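Local coordinates for ABC-type branched-chain amino acid transport systems periplasmic component-like protein (Thermomonospora curvata, PDB 4N03), which probably binds fatty acids such as palmitic acid outside the membrane and hands them to an ABC transporter, as a substrate-binding protein of the leucine-binding family, at residues 53-57 and 104-108; 281-285 and 307-312; 288-294 and 351-355. All coordinates share one frame; numbering follows the deposited sequence.

Contacts 1 and 2 are buried and contact 3 only partly so. Segments of contacts 1 and 2 lie against the palmitic acid, and Thr355 in the loop of contact 3 touches it too. Contact 1 belongs to the parallel-sheet lobe, where helix 47-66 lies on strand 103-107; its chemistry mixes a methyl-on-imidazole contact with a hydrogen bond from a side-chain amide. Contact 2 sets the start of helix 309-330 against the loop after strand 275-279, and contact 3 packs the start of helix 289-301 on the glycine-rich loop 351-355. Neither has a direct hydrogen bond across it; waters and apolar contacts join the segments. Contacts 1 and 2 touch through Ala56 and Val311, contacts 2 and 3 through Met284 and Ile291.

Contact 1 of 3, residues 53-57 and 104-108; sequences ITQAQ and PHFLG. With PLM (palmitic acid), chain B.
Helix 53-57 runs antiparallel to strand 105-107, the short axes 178° apart and 10.2 Å from each other at closest approach, with Thr54 opposite His105. This is a helix laid on a parallel sheet in the alpha/beta lobe of a periplasmic binding protein: strand 103-107 lies between strands 33-40 and 126-129. Ile53 and His105 meet at about a right angle. CG2 of Ile53 stands over the centre of the imidazole, 3.4 Å from the His105 ring centroid and only 8° off the normal, a CH-pi contact. The branch is aimed there because it lies anti to the backbone N, while CG1, with chi1 at -63°, carries CD1 on to Leu107 CD1 at 4.3 Å. Across the ring the backbone N of Leu107 lies near the rim of the opposite face, and His105 NE2 is hydrogen-bonded to Thr40 OG1, which helps fix the ring's rotation. The bent chain of Gln57 brings its amide to the corner at Pro104: NE2 donates to Pro104 O at 2.9 Å, from well above the carbonyl plane, while OE1 rests 3.5 Å from Pro104 CG and is hydrogen-bonded to Tyr61 OH. A leucine in place of Gln57 would probably leave Pro104 O without this donor and Tyr61 OH without its amide partner. Toward the binding site the strand ends at palmitic acid, where Leu107 CG lies 3.8 Å from PLM C5 and Gly108 CA 3.5 Å from PLM O2.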
ATOM      1  N   ILE A  53      -1.529   0.364  10.128  1.00 10.35           N
ATOM      2  CA  ILE A  53      -0.537  -0.573   9.622  1.00 10.55           C
ATOM      3  C   ILE A  53       0.432  -1.001  10.732  1.00 11.15           C
ATOM      4  O   ILE A  53       0.739  -2.167  10.908  1.00 11.22           O
ATOM      5  CB  ILE A  53       0.210   0.018   8.416  1.00 10.81           C
ATOM      6  CG1 ILE A  53      -0.749   0.257   7.255  1.00 11.26           C
ATOM      7  CG2 ILE A  53       1.315  -0.902   7.986  1.00 11.38           C
ATOM      8  CD1 ILE A  53      -0.191   1.191   6.204  1.00 11.43           C
ATOM      9  N   THR A  54       0.910   0.002  11.437  1.00 11.40           N
ATOM     10  CA  THR A  54       1.887  -0.197  12.500  1.00 11.22           C
ATOM     11  C   THR A  54       1.307  -1.055  13.640  1.00 11.56           C
ATOM     12  O   THR A  54       1.966  -1.967  14.116  1.00 12.18           O
ATOM     13  CB  THR A  54       2.376   1.140  13.009  1.00 11.89           C
ATOM     14  OG1 THR A  54       3.030   1.794  11.936  1.00 13.53           O
ATOM     15  CG2 THR A  54       3.361   1.015  14.147  1.00 15.22           C
ATOM     16  N   GLN A  55       0.076  -0.747  14.024  1.00 11.53           N
ATOM     17  CA  GLN A  55      -0.561  -1.516  15.072  1.00 11.47           C
ATOM     18  C   GLN A  55      -0.851  -2.913  14.653  1.00 12.13           C
ATOM     19  O   GLN A  55      -0.756  -3.851  15.472  1.00 12.70           O
ATOM     20  CB  GLN A  55      -1.850  -0.804  15.553  1.00 12.55           C
ATOM     21  CG  GLN A  55      -1.513   0.437  16.360  1.00 13.24           C
ATOM     22  CD  GLN A  55      -2.686   1.110  17.052  1.00 13.38           C
ATOM     23  OE1 GLN A  55      -2.470   1.895  17.990  1.00 16.93           O
ATOM     24  NE2 GLN A  55      -3.884   0.871  16.604  1.00 14.62           N
ATOM     25  N   ALA A  56      -1.232  -3.137  13.392  1.00 11.65           N
ATOM     26  CA  ALA A  56      -1.467  -4.474  12.925  1.00 11.51           C
ATOM     27  C   ALA A  56      -0.221  -5.327  12.881  1.00 12.61           C
ATOM     28  O   ALA A  56      -0.259  -6.524  13.196  1.00 12.92           O
ATOM     29  CB  ALA A  56      -2.182  -4.495  11.581  1.00 12.16           C
ATOM     30  N   GLN A  57       0.905  -4.711  12.527  1.00 11.68           N
ATOM     31  CA  GLN A  57       2.203  -5.395  12.596  1.00 12.37           C
ATOM     32  C   GLN A  57       2.499  -5.768  14.063  1.00 12.52           C
ATOM     33  O   GLN A  57       2.920  -6.892  14.305  1.00 13.86           O
ATOM     34  CB  GLN A  57       3.327  -4.514  12.049  1.00 12.41           C
ATOM     35  CG  GLN A  57       3.269  -4.312  10.534  1.00 12.14           C
ATOM     36  CD  GLN A  57       4.563  -4.568   9.833  1.00 11.19           C
ATOM     37  OE1 GLN A  57       5.630  -4.644  10.420  1.00 11.46           O
ATOM     38  NE2 GLN A  57       4.482  -4.663   8.501  1.00 12.34           N
ATOM     39  N   PRO A 104      10.117  -4.204   7.898  1.00  9.90           N
ATOM     40  CA  PRO A 104       8.889  -4.770   7.352  1.00 10.02           C
ATOM     41  C   PRO A 104       7.730  -3.844   7.130  1.00  9.80           C
ATOM     42  O   PRO A 104       6.701  -4.255   6.647  1.00  9.88           O
ATOM     43  CB  PRO A 104       8.514  -5.826   8.373  1.00 11.59           C
ATOM     44  CG  PRO A 104       9.024  -5.277   9.669  1.00 11.46           C
ATOM     45  CD  PRO A 104      10.365  -4.719   9.265  1.00 10.46           C
ATOM     46  N   HIS A 105       7.904  -2.569   7.481  1.00 10.78           N
ATOM     47  CA  HIS A 105       6.956  -1.534   7.074  1.00 10.57           C
ATOM     48  C   HIS A 105       7.705  -0.249   6.876  1.00 10.67           C
ATOM     49  O   HIS A 105       8.287   0.294   7.799  1.00 11.55           O
ATOM     50  CB  HIS A 105       5.829  -1.349   8.111  1.00 10.93           C
ATOM     51  CG  HIS A 105       4.944  -0.179   7.814  1.00 12.06           C
ATOM     52  ND1 HIS A 105       4.388   0.044   6.579  1.00 11.71           N
ATOM     53  CD2 HIS A 105       4.529   0.844   8.595  1.00 13.46           C
ATOM     54  CE1 HIS A 105       3.703   1.172   6.614  1.00 11.14           C
ATOM     55  NE2 HIS A 105       3.752   1.672   7.827  1.00 13.04           N
ATOM     56  N   PHE A 106       7.706   0.256   5.633  1.00 10.64           N
ATOM     57  CA  PHE A 106       8.280   1.551   5.292  1.00 11.01           C
ATOM     58  C   PHE A 106       7.210   2.247   4.432  1.00 10.98           C
ATOM     59  O   PHE A 106       6.985   1.867   3.266  1.00 12.92           O
ATOM     60  CB  PHE A 106       9.560   1.350   4.513  1.00 11.63           C
ATOM     61  CG  PHE A 106      10.516   2.512   4.618  1.00 10.78           C
ATOM     62  CD1 PHE A 106      10.077   3.832   4.570  1.00 13.16           C
ATOM     63  CD2 PHE A 106      11.855   2.286   4.713  1.00 14.09           C
ATOM     64  CE1 PHE A 106      10.982   4.875   4.678  1.00 13.58           C
ATOM     65  CE2 PHE A 106      12.755   3.324   4.843  1.00 17.64           C
ATOM     66  CZ  PHE A 106      12.323   4.633   4.811  1.00 15.86           C
ATOM     67  N   LEU A 107       6.511   3.217   5.009  1.00 10.60           N
ATOM     68  CA  LEU A 107       5.391   3.848   4.318  1.00 10.14           C
ATOM     69  C   LEU A 107       5.901   4.882   3.310  1.00  9.96           C
ATOM     70  O   LEU A 107       6.708   5.723   3.650  1.00 10.78           O
ATOM     71  CB  LEU A 107       4.483   4.552   5.324  1.00 10.64           C
ATOM     72  CG  LEU A 107       3.155   5.045   4.751  1.00 10.86           C
ATOM     73  CD1 LEU A 107       2.064   4.886   5.803  1.00 11.23           C
ATOM     74  CD2 LEU A 107       3.225   6.484   4.275  1.00 11.61           C
ATOM     75  N   GLY A 108       5.339   4.860   2.119  1.00 10.19           N
ATOM     76  CA  GLY A 108       5.467   5.971   1.202  1.00 10.20           C
ATOM     77  C   GLY A 108       6.465   5.800   0.069  1.00  9.78           C
ATOM     78  O   GLY A 108       7.607   5.436   0.302  1.00 11.27           O
TER
HETATM   79  C1  PLM B 601       2.653   6.470  -1.588  1.00 10.49           C
HETATM   80  O1  PLM B 601       2.897   5.466  -2.308  1.00 10.86           O
HETATM   81  O2  PLM B 601       3.485   7.358  -1.301  1.00 11.00           O
HETATM   82  C2  PLM B 601       1.320   6.529  -0.878  1.00 12.83           C
HETATM   83  C3  PLM B 601       1.436   5.622   0.422  1.00 15.04           C
HETATM   84  C4  PLM B 601       0.111   5.409   1.118  1.00 15.32           C
HETATM   85  C5  PLM B 601       0.238   4.611   2.370  1.00 17.12           C
HETATM   86  C6  PLM B 601      -1.049   4.229   3.131  1.00 17.77           C
HETATM   87  C7  PLM B 601      -1.555   2.869   2.666  1.00 19.80           C
HETATM   88  C8  PLM B 601      -2.905   2.459   3.187  1.00 22.46           C
HETATM   89  C9  PLM B 601      -3.267   1.000   2.981  1.00 24.37           C
HETATM   90  CA  PLM B 601      -4.005   0.685   1.659  1.00 23.22           C
HETATM   91  CB  PLM B 601      -4.021  -0.885   1.472  1.00 24.01           C
HETATM   92  CC  PLM B 601      -3.466  -1.294   0.076  1.00 19.31           C
HETATM   93  CD  PLM B 601      -2.952  -2.717  -0.000  1.00 17.40           C
HETATM   94  CE  PLM B 601      -2.362  -3.166  -1.331  0.50 18.73           C
HETATM   95  CF  PLM B 601      -1.350  -4.303  -1.119  0.50 20.51           C
HETATM   96  CG  PLM B 601      -1.961  -5.692  -1.053  0.50 21.00           C

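Contact 2 of 3, residues 281-285 and 307-312; sequences GAPMS and LDSGVV. With PLM (palmitic acid), chain B.
The selenomethionine Met284 is the chief bump of this contact, fitting into a hollow formed by Leu307, Asp308, Val311 and Val312 at the start of helix 309-330. Its CG presses on the backbone, 3.4 Å from Asp308 O, and lies 3.7 Å from Val312 CG2, the two side chains lying alongside and running in opposite senses. In the conformer described, one of two, bends at chi2 (-114°) and chi3 turn the chain so that SE touches both Leu307 CD2 and Val311 CG1, 3.9 Å from either carbon. Val312 is a smaller bump pointing back: its CG2 also approaches Ala282 O, 3.7 Å away. Two waters bridge the segments, one donating to Ala282 O and Ser309 O, the other accepting from Met284 N and hydrogen-bonded to Ser309 OG, again in one of two conformers. Ile291 of helix 289-301 also touches Met284, and Gly281 N comes within 3.8 Å of PLM CE. At the helix start, Asp308 is the N-cap: OD1 accepts from Val311 N at 3.1 Å and weakly from Gly310 N, and OD2 is hydrogen-bonded to Ser52 OG. The arrangement is a capped helix start packed against a loop that borders the fatty-acid site of a periplasmic binding protein.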
ATOM      1  N   GLY A 281      -5.626  -4.869  -2.364  1.00  9.71           N
ATOM      2  CA  GLY A 281      -5.940  -5.386  -1.038  1.00 10.47           C
ATOM      3  C   GLY A 281      -7.424  -5.542  -0.780  1.00 12.14           C
ATOM      4  O   GLY A 281      -8.222  -4.699  -1.144  1.00 12.44           O
ATOM      5  N   ALA A 282      -7.767  -6.646  -0.132  1.00 12.64           N
ATOM      6  CA  ALA A 282      -9.142  -6.863   0.250  1.00 13.69           C
ATOM      7  C   ALA A 282      -9.495  -5.958   1.450  1.00 12.82           C
ATOM      8  O   ALA A 282      -8.642  -5.726   2.316  1.00 14.24           O
ATOM      9  CB  ALA A 282      -9.346  -8.296   0.654  1.00 14.07           C
ATOM     10  N   PRO A 283     -10.723  -5.447   1.469  1.00 11.85           N
ATOM     11  CA  PRO A 283     -11.155  -4.718   2.637  1.00 12.01           C
ATOM     12  C   PRO A 283     -11.540  -5.686   3.797  1.00 11.73           C
ATOM     13  O   PRO A 283     -11.683  -6.888   3.596  1.00 12.87           O
ATOM     14  CB  PRO A 283     -12.357  -3.956   2.114  1.00 12.95           C
ATOM     15  CG  PRO A 283     -12.957  -4.872   1.113  1.00 14.13           C
ATOM     16  CD  PRO A 283     -11.778  -5.566   0.485  1.00 12.79           C
HETATM   17  N   MSE A 284     -11.760  -5.133   4.990  1.00 12.15           N
HETATM   18  CA  MSE A 284     -12.078  -5.919   6.219  0.60 12.30           C
HETATM   19  C   MSE A 284     -13.431  -6.576   6.171  1.00 12.64           C
HETATM   20  O   MSE A 284     -13.748  -7.366   7.049  1.00 14.54           O
HETATM   21  CB  MSE A 284     -11.862  -5.030   7.428  0.60 13.27           C
HETATM   22  CG  MSE A 284     -10.402  -4.603   7.518  0.60 17.67           C
HETATM   23 SE   MSE A 284      -9.468  -5.293   9.062  0.39 17.15          SE
HETATM   24  CE  MSE A 284      -9.831  -7.186   8.819  0.60 16.08           C
ATOM     25  N   SER A 285     -14.263  -6.235   5.210  1.00 12.21           N
ATOM     26  CA  SER A 285     -15.569  -6.832   4.989  1.00 12.73           C
ATOM     27  C   SER A 285     -15.557  -8.039   4.083  1.00 13.69           C
ATOM     28  O   SER A 285     -16.572  -8.682   3.888  1.00 15.54           O
ATOM     29  CB  SER A 285     -16.497  -5.783   4.430  1.00 12.32           C
ATOM     30  OG  SER A 285     -15.985  -5.346   3.185  1.00 12.53           O
ATOM     31  N   LEU A 307     -11.234  -0.244  12.417  1.00 15.01           N
ATOM     32  CA  LEU A 307     -10.722  -1.150  11.416  1.00 13.92           C
ATOM     33  C   LEU A 307     -10.644  -0.433  10.072  1.00 13.44           C
ATOM     34  O   LEU A 307     -11.486   0.402   9.771  1.00 14.30           O
ATOM     35  CB  LEU A 307     -11.590  -2.389  11.288  1.00 14.10           C
ATOM     36  CG  LEU A 307     -11.605  -3.307  12.504  1.00 14.70           C
ATOM     37  CD1 LEU A 307     -12.699  -4.316  12.322  1.00 17.42           C
ATOM     38  CD2 LEU A 307     -10.280  -4.016  12.688  1.00 17.55           C
ATOM     39  N   ASP A 308      -9.640  -0.748   9.232  1.00 12.46           N
ATOM     40  CA  ASP A 308      -9.478  -0.160   7.925  1.00 12.18           C
ATOM     41  C   ASP A 308      -8.595  -1.063   7.105  1.00 12.48           C
ATOM     42  O   ASP A 308      -8.100  -2.084   7.588  1.00 12.97           O
ATOM     43  CB  ASP A 308      -8.972   1.282   8.022  1.00 12.14           C
ATOM     44  CG  ASP A 308      -7.584   1.425   8.578  1.00 12.36           C
ATOM     45  OD1 ASP A 308      -6.740   0.528   8.359  1.00 13.26           O
ATOM     46  OD2 ASP A 308      -7.312   2.482   9.200  1.00 13.95           O
ATOM     47  N   SER A 309      -8.372  -0.687   5.852  1.00 13.46           N
ATOM     48  CA  SER A 309      -7.651  -1.559   4.939  0.70 14.30           C
ATOM     49  C   SER A 309      -6.146  -1.549   5.267  1.00 12.69           C
ATOM     50  O   SER A 309      -5.426  -2.468   4.897  1.00 13.25           O
ATOM     51  CB  SER A 309      -7.969  -1.170   3.516  0.70 15.00           C
ATOM     52  OG  SER A 309      -9.328  -1.453   3.225  0.70 12.87           O
ATOM     53  N   GLY A 310      -5.664  -0.547   6.012  1.00 12.40           N
ATOM     54  CA  GLY A 310      -4.319  -0.558   6.512  1.00 11.11           C
ATOM     55  C   GLY A 310      -4.055  -1.663   7.521  1.00 10.59           C
ATOM     56  O   GLY A 310      -2.943  -2.192   7.629  1.00 11.54           O
ATOM     57  N   VAL A 311      -5.078  -2.045   8.297  1.00 10.50           N
ATOM     58  CA  VAL A 311      -4.942  -3.173   9.208  1.00 10.70           C
ATOM     59  C   VAL A 311      -4.552  -4.438   8.413  1.00 10.22           C
ATOM     60  O   VAL A 311      -3.683  -5.195   8.812  1.00 10.88           O
ATOM     61  CB  VAL A 311      -6.219  -3.374  10.058  1.00 11.04           C
ATOM     62  CG1 VAL A 311      -6.107  -4.632  10.927  1.00 11.94           C
ATOM     63  CG2 VAL A 311      -6.484  -2.146  10.932  1.00 12.33           C
ATOM     64  N   VAL A 312      -5.285  -4.687   7.339  1.00 10.81           N
ATOM     65  CA  VAL A 312      -4.992  -5.840   6.485  1.00 11.63           C
ATOM     66  C   VAL A 312      -3.555  -5.776   5.945  1.00 10.75           C
ATOM     67  O   VAL A 312      -2.815  -6.727   6.007  1.00 12.17           O
ATOM     68  CB  VAL A 312      -6.005  -5.946   5.302  1.00 12.28           C
ATOM     69  CG1 VAL A 312      -5.765  -7.235   4.539  1.00 14.13           C
ATOM     70  CG2 VAL A 312      -7.430  -5.923   5.805  1.00 13.82           C
TER
HETATM   71  C1  PLM B 601       2.653   6.470  -1.588  1.00 10.49           C
HETATM   72  O1  PLM B 601       2.897   5.466  -2.308  1.00 10.86           O
HETATM   73  O2  PLM B 601       3.485   7.358  -1.301  1.00 11.00           O
HETATM   74  C2  PLM B 601       1.320   6.529  -0.878  1.00 12.83           C
HETATM   75  C3  PLM B 601       1.436   5.622   0.422  1.00 15.04           C
HETATM   76  C4  PLM B 601       0.111   5.409   1.118  1.00 15.32           C
HETATM   77  C5  PLM B 601       0.238   4.611   2.370  1.00 17.12           C
HETATM   78  C6  PLM B 601      -1.049   4.229   3.131  1.00 17.77           C
HETATM   79  C7  PLM B 601      -1.555   2.869   2.666  1.00 19.80           C
HETATM   80  C8  PLM B 601      -2.905   2.459   3.187  1.00 22.46           C
HETATM   81  C9  PLM B 601      -3.267   1.000   2.981  1.00 24.37           C
HETATM   82  CA  PLM B 601      -4.005   0.685   1.659  1.00 23.22           C
HETATM   83  CB  PLM B 601      -4.021  -0.885   1.472  1.00 24.01           C
HETATM   84  CC  PLM B 601      -3.466  -1.294   0.076  1.00 19.31           C
HETATM   85  CD  PLM B 601      -2.952  -2.717  -0.000  1.00 17.40           C
HETATM   86  CE  PLM B 601      -2.362  -3.166  -1.331  0.50 18.73           C
HETATM   87  CF  PLM B 601      -1.350  -4.303  -1.119  0.50 20.51           C
HETATM   88  CG  PLM B 601      -1.961  -5.692  -1.053  0.50 21.00           C
HETATM   89  O   HOH W   1      -6.354  -3.976   2.211  1.00 16.23           O
HETATM   90  O   HOH W   2     -11.339  -2.217   5.029  1.00 14.45           O

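Contact 3 of 3, residues 288-294 and 351-355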
ATOM      1  N   LEU A 288     -13.645 -13.804   3.955  1.00 16.08           N
ATOM      2  CA  LEU A 288     -12.491 -14.685   4.061  1.00 15.89           C
ATOM      3  C   LEU A 288     -12.242 -14.980   5.529  1.00 15.87           C
ATOM      4  O   LEU A 288     -12.226 -14.075   6.328  1.00 16.02           O
ATOM      5  CB  LEU A 288     -11.265 -14.009   3.461  1.00 15.48           C
ATOM      6  CG  LEU A 288     -11.268 -13.705   1.966  1.00 16.38           C
ATOM      7  CD1 LEU A 288     -10.069 -12.860   1.608  1.00 16.69           C
ATOM      8  CD2 LEU A 288     -11.282 -14.919   1.063  1.00 20.10           C
ATOM      9  N   PRO A 289     -11.984 -16.247   5.862  1.00 17.01           N
ATOM     10  CA  PRO A 289     -11.787 -16.583   7.284  1.00 18.11           C
ATOM     11  C   PRO A 289     -10.658 -15.825   7.957  1.00 15.91           C
ATOM     12  O   PRO A 289     -10.801 -15.371   9.088  1.00 16.18           O
ATOM     13  CB  PRO A 289     -11.512 -18.093   7.256  1.00 20.27           C
ATOM     14  CG  PRO A 289     -12.148 -18.555   6.019  1.00 23.69           C
ATOM     15  CD  PRO A 289     -12.078 -17.455   5.035  1.00 18.18           C
ATOM     16  N   ALA A 290      -9.549 -15.580   7.257  1.00 15.71           N
ATOM     17  CA  ALA A 290      -8.439 -14.889   7.897  1.00 14.63           C
ATOM     18  C   ALA A 290      -8.767 -13.423   8.127  1.00 12.58           C
ATOM     19  O   ALA A 290      -8.249 -12.826   9.068  1.00 14.55           O
ATOM     20  CB  ALA A 290      -7.165 -15.008   7.091  1.00 15.55           C
ATOM     21  N   ILE A 291      -9.592 -12.850   7.244  1.00 14.30           N
ATOM     22  CA  ILE A 291     -10.013 -11.451   7.416  1.00 14.18           C
ATOM     23  C   ILE A 291     -10.907 -11.317   8.656  1.00 13.20           C
ATOM     24  O   ILE A 291     -10.727 -10.413   9.452  1.00 14.25           O
ATOM     25  CB  ILE A 291     -10.762 -10.960   6.166  1.00 13.25           C
ATOM     26  CG1 ILE A 291      -9.808 -10.776   5.022  1.00 13.76           C
ATOM     27  CG2 ILE A 291     -11.564  -9.694   6.411  1.00 15.43           C
ATOM     28  CD1 ILE A 291      -8.913  -9.539   5.031  1.00 17.12           C
ATOM     29  N   LYS A 292     -11.878 -12.214   8.777  1.00 14.67           N
ATOM     30  CA  LYS A 292     -12.773 -12.228   9.956  0.70 14.60           C
ATOM     31  C   LYS A 292     -11.989 -12.413  11.263  1.00 15.44           C
ATOM     32  O   LYS A 292     -12.212 -11.715  12.268  1.00 16.71           O
ATOM     33  CB  LYS A 292     -13.817 -13.318   9.750  0.70 16.99           C
ATOM     34  CG  LYS A 292     -14.813 -13.027   8.652  0.70 20.20           C
ATOM     35  CD  LYS A 292     -15.790 -14.161   8.372  0.70 23.79           C
ATOM     36  CE  LYS A 292     -16.510 -13.965   7.047  0.70 23.21           C
ATOM     37  NZ  LYS A 292     -17.400 -12.765   7.040  0.70 28.12           N
ATOM     38  N   LYS A 293     -11.045 -13.332  11.258  1.00 14.88           N
ATOM     39  CA  LYS A 293     -10.183 -13.557  12.416  1.00 15.35           C
ATOM     40  C   LYS A 293      -9.370 -12.326  12.787  1.00 14.83           C
ATOM     41  O   LYS A 293      -9.217 -11.969  13.968  1.00 15.38           O
ATOM     42  CB  LYS A 293      -9.316 -14.781  12.179  1.00 16.93           C
ATOM     43  CG  LYS A 293      -8.387 -15.195  13.300  1.00 23.35           C
ATOM     44  CD  LYS A 293      -7.585 -16.436  12.896  1.00 27.97           C
ATOM     45  CE  LYS A 293      -6.917 -17.062  14.111  1.00 36.83           C
ATOM     46  NZ  LYS A 293      -6.243 -18.346  13.764  1.00 41.67           N
ATOM     47  N   LEU A 294      -8.809 -11.669  11.767  1.00 13.96           N
ATOM     48  CA  LEU A 294      -8.048 -10.440  11.969  1.00 12.87           C
ATOM     49  C   LEU A 294      -8.933  -9.333  12.544  1.00 12.81           C
ATOM     50  O   LEU A 294      -8.538  -8.602  13.427  1.00 13.89           O
ATOM     51  CB  LEU A 294      -7.385 -10.048  10.661  1.00 12.60           C
ATOM     52  CG  LEU A 294      -6.694  -8.681  10.657  1.00 12.16           C
ATOM     53  CD1 LEU A 294      -5.641  -8.588  11.742  1.00 13.30           C
ATOM     54  CD2 LEU A 294      -6.073  -8.428   9.299  1.00 11.32           C
ATOM     55  N   ASP A 351      -1.534 -15.590   2.170  1.00 14.72           N
ATOM     56  CA  ASP A 351      -1.762 -15.471   3.613  1.00 17.73           C
ATOM     57  C   ASP A 351      -3.245 -15.529   3.999  1.00 15.33           C
ATOM     58  O   ASP A 351      -3.590 -15.397   5.188  1.00 17.46           O
ATOM     59  CB  ASP A 351      -1.087 -14.171   4.130  1.00 20.63           C
ATOM     60  CG  ASP A 351      -1.680 -12.899   3.552  1.00 20.01           C
ATOM     61  OD1 ASP A 351      -2.716 -12.907   2.918  1.00 21.48           O
ATOM     62  OD2 ASP A 351      -1.067 -11.796   3.751  1.00 29.69           O
ATOM     63  N   GLY A 352      -4.133 -15.756   3.053  1.00 13.74           N
ATOM     64  CA  GLY A 352      -5.547 -15.799   3.322  1.00 14.22           C
ATOM     65  C   GLY A 352      -6.241 -14.469   3.411  1.00 13.91           C
ATOM     66  O   GLY A 352      -7.441 -14.443   3.698  1.00 14.37           O
ATOM     67  N   LEU A 353      -5.527 -13.375   3.192  1.00 13.23           N
ATOM     68  CA  LEU A 353      -6.069 -12.052   3.327  1.00 14.45           C
ATOM     69  C   LEU A 353      -6.510 -11.423   2.024  1.00 14.14           C
ATOM     70  O   LEU A 353      -6.876 -10.254   2.007  1.00 15.96           O
ATOM     71  CB  LEU A 353      -5.043 -11.157   4.006  1.00 14.31           C
ATOM     72  CG  LEU A 353      -4.673 -11.561   5.426  1.00 14.95           C
ATOM     73  CD1 LEU A 353      -3.535 -10.680   5.913  1.00 19.63           C
ATOM     74  CD2 LEU A 353      -5.815 -11.479   6.405  1.00 15.59           C
ATOM     75  N   GLY A 354      -6.484 -12.202   0.944  1.00 12.23           N
ATOM     76  CA  GLY A 354      -7.088 -11.758  -0.309  1.00 12.87           C
ATOM     77  C   GLY A 354      -6.133 -11.292  -1.402  1.00 12.18           C
ATOM     78  O   GLY A 354      -6.627 -10.815  -2.416  1.00 14.84           O
ATOM     79  N   THR A 355      -4.833 -11.463  -1.225  1.00 11.76           N
ATOM     80  CA  THR A 355      -3.874 -11.023  -2.250  1.00 10.81           C
ATOM     81  C   THR A 355      -2.742 -12.043  -2.397  1.00 11.24           C
ATOM     82  O   THR A 355      -1.646 -11.844  -1.918  1.00 11.82           O
ATOM     83  CB  THR A 355      -3.289  -9.655  -1.869  1.00 11.78           C
ATOM     84  OG1 THR A 355      -4.312  -8.721  -1.482  1.00 12.70           O
ATOM     85  CG2 THR A 355      -2.513  -9.047  -3.022  1.00 12.23           C
TER
HETATM   86  O   HOH W   3      -8.816 -16.576   4.587  1.00 17.19           O
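Two glycines with positive phi, Gly352 and Gly354, bring loop 351-355 against the start of helix 289-301 with no direct hydrogen bond across. In this periplasmic binding protein fold the contact joins that helix to the loop before strand 370-375, whose Thr355 touches the palmitic acid. At these backbone angles a CB on either glycine would be jammed against the preceding carbonyl O, and it would also come tight against Ala290 CB or, at the N-cap, Leu288 CD1. Ala290 CB rests 3.5 Å from Gly352 O, and Leu288 puts CD1 3.7 Å from Gly354 N. Although Leu353 leaves the backbone pointing away from the helix, its chain turns back: with CG anti to the carbonyl carbon, chi1 -63°, CD2 comes to 3.8 Å from Ala290 CB. Ile291 CD1 lies across that methyl, 3.9 Å from Leu353 CD2, and Leu294 CD2 flanks it more loosely. Val312 of helix 309-330 touches both Ile291 and Leu353. An Asx turn shapes the loop: Asp351 OD1 accepts from Leu353 N, on the anti side and 35° out of the carboxylate plane. Across the contact a water accepts from Ala290 N and donates to Gly352 O at 2.7 Å.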